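Long-range contact in glycerol dehydratase (Clostridium butyricum, PDB 1R9D), which probably dehydrates glycerol without vitamin B12, as a lyase of the glycyl-radical, pyruvate formate lyase-like family: residues A[127-139]-A[505-517]. Sequence-based numbering, arbitrary orientation.
Sequences NGKTTSELATSYM and ADNCIDIAHAERA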
loop_
_atom_site.group_PDB
_atom_site.type_symbol
_atom_site.label_atom_id
_atom_site.label_comp_id
_atom_site.label_asym_id
_atom_site.label_seq_id
_atom_site.Cartn_x
_atom_site.Cartn_y
_atom_site.Cartn_z
ATOM N N ASN A 127 -4.216 -18.352 -4.372
ATOM C CA ASN A 127 -3.482 -18.798 -3.203
ATOM C C ASN A 127 -2.531 -17.710 -2.696
ATOM O O ASN A 127 -1.607 -17.295 -3.403
ATOM C CB ASN A 127 -2.694 -20.069 -3.523
ATOM C CG ASN A 127 -1.902 -20.569 -2.339
ATOM O OD1 ASN A 127 -2.432 -20.708 -1.239
ATOM N ND2 ASN A 127 -0.621 -20.846 -2.557
ATOM N N GLY A 128 -2.773 -17.254 -1.469
ATOM C CA GLY A 128 -1.945 -16.228 -0.860
ATOM C C GLY A 128 -2.243 -14.806 -1.305
ATOM O O GLY A 128 -1.607 -13.867 -0.834
ATOM N N LYS A 129 -3.227 -14.630 -2.179
ATOM C CA LYS A 129 -3.542 -13.303 -2.700
ATOM C C LYS A 129 -4.865 -12.695 -2.247
ATOM O O LYS A 129 -5.284 -11.660 -2.769
ATOM C CB LYS A 129 -3.511 -13.354 -4.230
ATOM C CG LYS A 129 -2.214 -13.929 -4.775
ATOM C CD LYS A 129 -2.264 -14.094 -6.281
ATOM C CE LYS A 129 -1.011 -14.796 -6.789
ATOM N NZ LYS A 129 -1.136 -15.156 -8.229
ATOM N N THR A 130 -5.513 -13.322 -1.273
ATOM C CA THR A 130 -6.795 -12.835 -0.785
ATOM C C THR A 130 -6.640 -11.840 0.358
ATOM O O THR A 130 -5.555 -11.681 0.917
ATOM C CB THR A 130 -7.669 -13.996 -0.267
ATOM O OG1 THR A 130 -7.021 -14.610 0.853
ATOM C CG2 THR A 130 -7.880 -15.043 -1.363
ATOM N N THR A 131 -7.735 -11.169 0.696
ATOM C CA THR A 131 -7.726 -10.225 1.804
ATOM C C THR A 131 -7.575 -11.005 3.116
ATOM O O THR A 131 -6.863 -10.567 4.022
ATOM C CB THR A 131 -9.028 -9.382 1.852
ATOM O OG1 THR A 131 -10.168 -10.248 1.870
ATOM C CG2 THR A 131 -9.118 -8.462 0.637
ATOM N N SER A 132 -8.228 -12.165 3.209
ATOM C CA SER A 132 -8.153 -12.994 4.416
ATOM C C SER A 132 -6.719 -13.399 4.761
ATOM O O SER A 132 -6.309 -13.350 5.920
ATOM C CB SER A 132 -9.010 -14.264 4.267
ATOM O OG SER A 132 -8.498 -15.148 3.275
ATOM N N GLU A 133 -5.946 -13.786 3.754
ATOM C CA GLU A 133 -4.573 -14.203 4.011
ATOM C C GLU A 133 -3.686 -13.045 4.471
ATOM O O GLU A 133 -2.840 -13.217 5.348
ATOM C CB GLU A 133 -4.017 -14.904 2.764
ATOM C CG GLU A 133 -4.822 -16.177 2.467
ATOM C CD GLU A 133 -4.582 -16.763 1.089
ATOM O OE1 GLU A 133 -3.853 -17.777 0.992
ATOM O OE2 GLU A 133 -5.128 -16.213 0.106
ATOM N N LEU A 134 -3.892 -11.859 3.906
ATOM C CA LEU A 134 -3.106 -10.696 4.317
ATOM C C LEU A 134 -3.514 -10.277 5.736
ATOM O O LEU A 134 -2.670 -9.897 6.543
ATOM C CB LEU A 134 -3.327 -9.536 3.344
ATOM C CG LEU A 134 -2.615 -8.222 3.683
ATOM C CD1 LEU A 134 -1.111 -8.438 3.718
ATOM C CD2 LEU A 134 -2.982 -7.171 2.651
ATOM N N ALA A 135 -4.810 -10.359 6.035
ATOM C CA ALA A 135 -5.316 -9.991 7.360
ATOM C C ALA A 135 -4.621 -10.812 8.439
ATOM O O ALA A 135 -4.199 -10.275 9.466
ATOM C CB ALA A 135 -6.824 -10.209 7.431
ATOM N N THR A 136 -4.505 -12.117 8.210
ATOM C CA THR A 136 -3.841 -12.991 9.173
ATOM C C THR A 136 -2.367 -12.615 9.336
ATOM O O THR A 136 -1.827 -12.638 10.447
ATOM C CB THR A 136 -3.953 -14.472 8.740
ATOM O OG1 THR A 136 -5.314 -14.899 8.876
ATOM C CG2 THR A 136 -3.064 -15.358 9.600
ATOM N N SER A 137 -1.715 -12.257 8.235
ATOM C CA SER A 137 -0.309 -11.875 8.295
ATOM C C SER A 137 -0.093 -10.622 9.144
ATOM O O SER A 137 0.959 -10.465 9.761
ATOM C CB SER A 137 0.240 -11.638 6.885
ATOM O OG SER A 137 0.204 -12.832 6.121
ATOM N N TYR A 138 -1.082 -9.730 9.170
ATOM C CA TYR A 138 -0.967 -8.502 9.958
ATOM C C TYR A 138 -1.207 -8.730 11.454
ATOM O O TYR A 138 -0.759 -7.942 12.285
ATOM C CB TYR A 138 -1.940 -7.436 9.442
ATOM C CG TYR A 138 -1.369 -6.551 8.354
ATOM C CD1 TYR A 138 -1.977 -6.471 7.101
ATOM C CD2 TYR A 138 -0.219 -5.795 8.578
ATOM C CE1 TYR A 138 -1.447 -5.657 6.095
ATOM C CE2 TYR A 138 0.316 -4.982 7.581
ATOM C CZ TYR A 138 -0.302 -4.919 6.345
ATOM O OH TYR A 138 0.237 -4.131 5.352
ATOM N N MET A 139 -1.901 -9.814 11.792
ATOM C CA MET A 139 -2.192 -10.131 13.189
ATOM C C MET A 139 -0.975 -10.688 13.914
ATOM O O MET A 139 -0.183 -11.428 13.331
ATOM C CB MET A 139 -3.324 -11.160 13.283
ATOM C CG MET A 139 -4.669 -10.676 12.809
ATOM S SD MET A 139 -5.921 -11.969 12.961
ATOM C CE MET A 139 -7.072 -11.470 11.694
ATOM N N ALA A 505 -7.830 -7.495 15.871
ATOM C CA ALA A 505 -8.045 -8.406 14.742
ATOM C C ALA A 505 -8.877 -7.701 13.668
ATOM O O ALA A 505 -8.573 -7.790 12.472
ATOM C CB ALA A 505 -8.759 -9.676 15.215
ATOM N N ASP A 506 -9.927 -7.007 14.096
ATOM C CA ASP A 506 -10.781 -6.264 13.175
ATOM C C ASP A 506 -9.954 -5.236 12.404
ATOM O O ASP A 506 -10.102 -5.092 11.188
ATOM C CB ASP A 506 -11.887 -5.533 13.940
ATOM C CG ASP A 506 -13.170 -6.335 14.022
ATOM O OD1 ASP A 506 -14.001 -6.024 14.899
ATOM O OD2 ASP A 506 -13.361 -7.258 13.198
ATOM N N ASN A 507 -9.085 -4.521 13.111
ATOM C CA ASN A 507 -8.266 -3.512 12.454
ATOM C C ASN A 507 -7.318 -4.098 11.408
ATOM O O ASN A 507 -7.026 -3.449 10.405
ATOM C CB ASN A 507 -7.488 -2.686 13.487
ATOM C CG ASN A 507 -8.378 -1.686 14.218
ATOM O OD1 ASN A 507 -9.438 -1.299 13.719
ATOM N ND2 ASN A 507 -7.942 -1.252 15.399
ATOM N N CYS A 508 -6.844 -5.323 11.635
ATOM C CA CYS A 508 -5.953 -5.972 10.677
ATOM C C CYS A 508 -6.722 -6.334 9.406
ATOM O O CYS A 508 -6.189 -6.238 8.298
ATOM C CB CYS A 508 -5.326 -7.229 11.290
ATOM S SG CYS A 508 -4.111 -6.894 12.598
ATOM N N ILE A 509 -7.975 -6.745 9.575
ATOM C CA ILE A 509 -8.836 -7.099 8.454
ATOM C C ILE A 509 -9.190 -5.821 7.691
ATOM O O ILE A 509 -9.315 -5.830 6.464
ATOM C CB ILE A 509 -10.124 -7.785 8.961
ATOM C CG1 ILE A 509 -9.758 -9.116 9.620
ATOM C CG2 ILE A 509 -11.109 -8.017 7.812
ATOM C CD1 ILE A 509 -10.915 -9.740 10.388
ATOM N N ASP A 510 -9.335 -4.725 8.434
ATOM C CA ASP A 510 -9.661 -3.408 7.880
ATOM C C ASP A 510 -8.516 -2.987 6.946
ATOM O O ASP A 510 -8.739 -2.583 5.798
ATOM C CB ASP A 510 -9.802 -2.404 9.039
ATOM C CG ASP A 510 -10.746 -1.246 8.731
ATOM O OD1 ASP A 510 -10.729 -0.723 7.596
ATOM O OD2 ASP A 510 -11.499 -0.837 9.651
ATOM N N ILE A 511 -7.290 -3.097 7.445
ATOM C CA ILE A 511 -6.108 -2.747 6.663
ATOM C C ILE A 511 -6.005 -3.623 5.415
ATOM O O ILE A 511 -5.657 -3.138 4.341
ATOM C CB ILE A 511 -4.818 -2.898 7.509
ATOM C CG1 ILE A 511 -4.778 -1.809 8.585
ATOM C CG2 ILE A 511 -3.580 -2.789 6.619
ATOM C CD1 ILE A 511 -3.667 -1.992 9.614
ATOM N N ALA A 512 -6.328 -4.908 5.553
ATOM C CA ALA A 512 -6.250 -5.836 4.423
ATOM C C ALA A 512 -7.204 -5.480 3.287
ATOM O O ALA A 512 -6.823 -5.543 2.115
ATOM C CB ALA A 512 -6.505 -7.271 4.895
ATOM N N HIS A 513 -8.438 -5.115 3.621
ATOM C CA HIS A 513 -9.413 -4.733 2.606
ATOM C C HIS A 513 -8.959 -3.484 1.868
ATOM O O HIS A 513 -9.154 -3.362 0.660
ATOM C CB HIS A 513 -10.786 -4.487 3.236
ATOM C CG HIS A 513 -11.597 -5.733 3.409
ATOM N ND1 HIS A 513 -12.285 -6.321 2.369
ATOM C CD2 HIS A 513 -11.801 -6.525 4.489
ATOM C CE1 HIS A 513 -12.877 -7.421 2.801
ATOM N NE2 HIS A 513 -12.599 -7.567 4.084
ATOM N N ALA A 514 -8.352 -2.552 2.595
ATOM C CA ALA A 514 -7.875 -1.321 1.977
ATOM C C ALA A 514 -6.704 -1.594 1.038
ATOM O O ALA A 514 -6.598 -0.993 -0.034
ATOM C CB ALA A 514 -7.451 -0.325 3.053
ATOM N N GLU A 515 -5.837 -2.516 1.441
ATOM C CA GLU A 515 -4.652 -2.848 0.657
ATOM C C GLU A 515 -4.938 -3.706 -0.568
ATOM O O GLU A 515 -4.327 -3.508 -1.619
ATOM C CB GLU A 515 -3.625 -3.558 1.549
ATOM C CG GLU A 515 -2.245 -3.725 0.930
ATOM C CD GLU A 515 -1.202 -4.178 1.947
ATOM O OE1 GLU A 515 -1.288 -3.742 3.120
ATOM O OE2 GLU A 515 -0.290 -4.955 1.572
ATOM N N ARG A 516 -5.870 -4.645 -0.445
ATOM C CA ARG A 516 -6.168 -5.537 -1.560
ATOM C C ARG A 516 -7.538 -5.446 -2.216
ATOM O O ARG A 516 -7.703 -5.901 -3.352
ATOM C CB ARG A 516 -5.897 -6.982 -1.136
ATOM C CG ARG A 516 -4.420 -7.255 -0.907
ATOM C CD ARG A 516 -4.126 -8.712 -0.582
ATOM N NE ARG A 516 -2.684 -8.935 -0.500
ATOM C CZ ARG A 516 -2.110 -10.115 -0.291
ATOM N NH1 ARG A 516 -2.853 -11.204 -0.134
ATOM N NH2 ARG A 516 -0.786 -10.206 -0.248
ATOM N N ALA A 517 -8.520 -4.865 -1.532
ATOM C CA ALA A 517 -9.849 -4.761 -2.121
ATOM C C ALA A 517 -10.571 -3.418 -1.969
ATOM O O ALA A 517 -11.708 -3.366 -1.499
ATOM C CB ALA A 517 -10.745 -5.902 -1.596
#
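Helix 131-138 crosses the C-terminal part, 505-516, of helix 484-516 at 133°, their axes 8.0 Å apart at closest; the nearest CA atoms, of A135 and I509, are 4.7 Å apart. Small side chains permit this closeness: A512 CB lies 3.4 Å from T131 O and touches A135 CB, while C508 CB meets Y138 CB and M139 CG. From the last turn, R516 reaches across to the 128-130 loop as a chain extended from CG to NE, and its NH1 gives two hydrogen bonds, to G128 O (3.0 Å) and T130 O (2.9 Å), each oxygen tilted from the guanidinium plane. This ties the helix end to the capping box of T130 and E133. L134 lays CB over one face of the guanidinium, offset toward its rim, and touches R516 NE and E515 CD with CD2. Y138 OH donates to the syn lone pair of E515 OE1 (2.7 Å), ring and carboxylate planes 79° apart; I511 CG2 makes an off-centre CH-pi contact with the ring. Helix 155-159 packs on I509, and its Y157 O accepts from H513 NE2. Helix 141-147 touches M139 and A505; E43 O of the second subunit bonds R516 NH2.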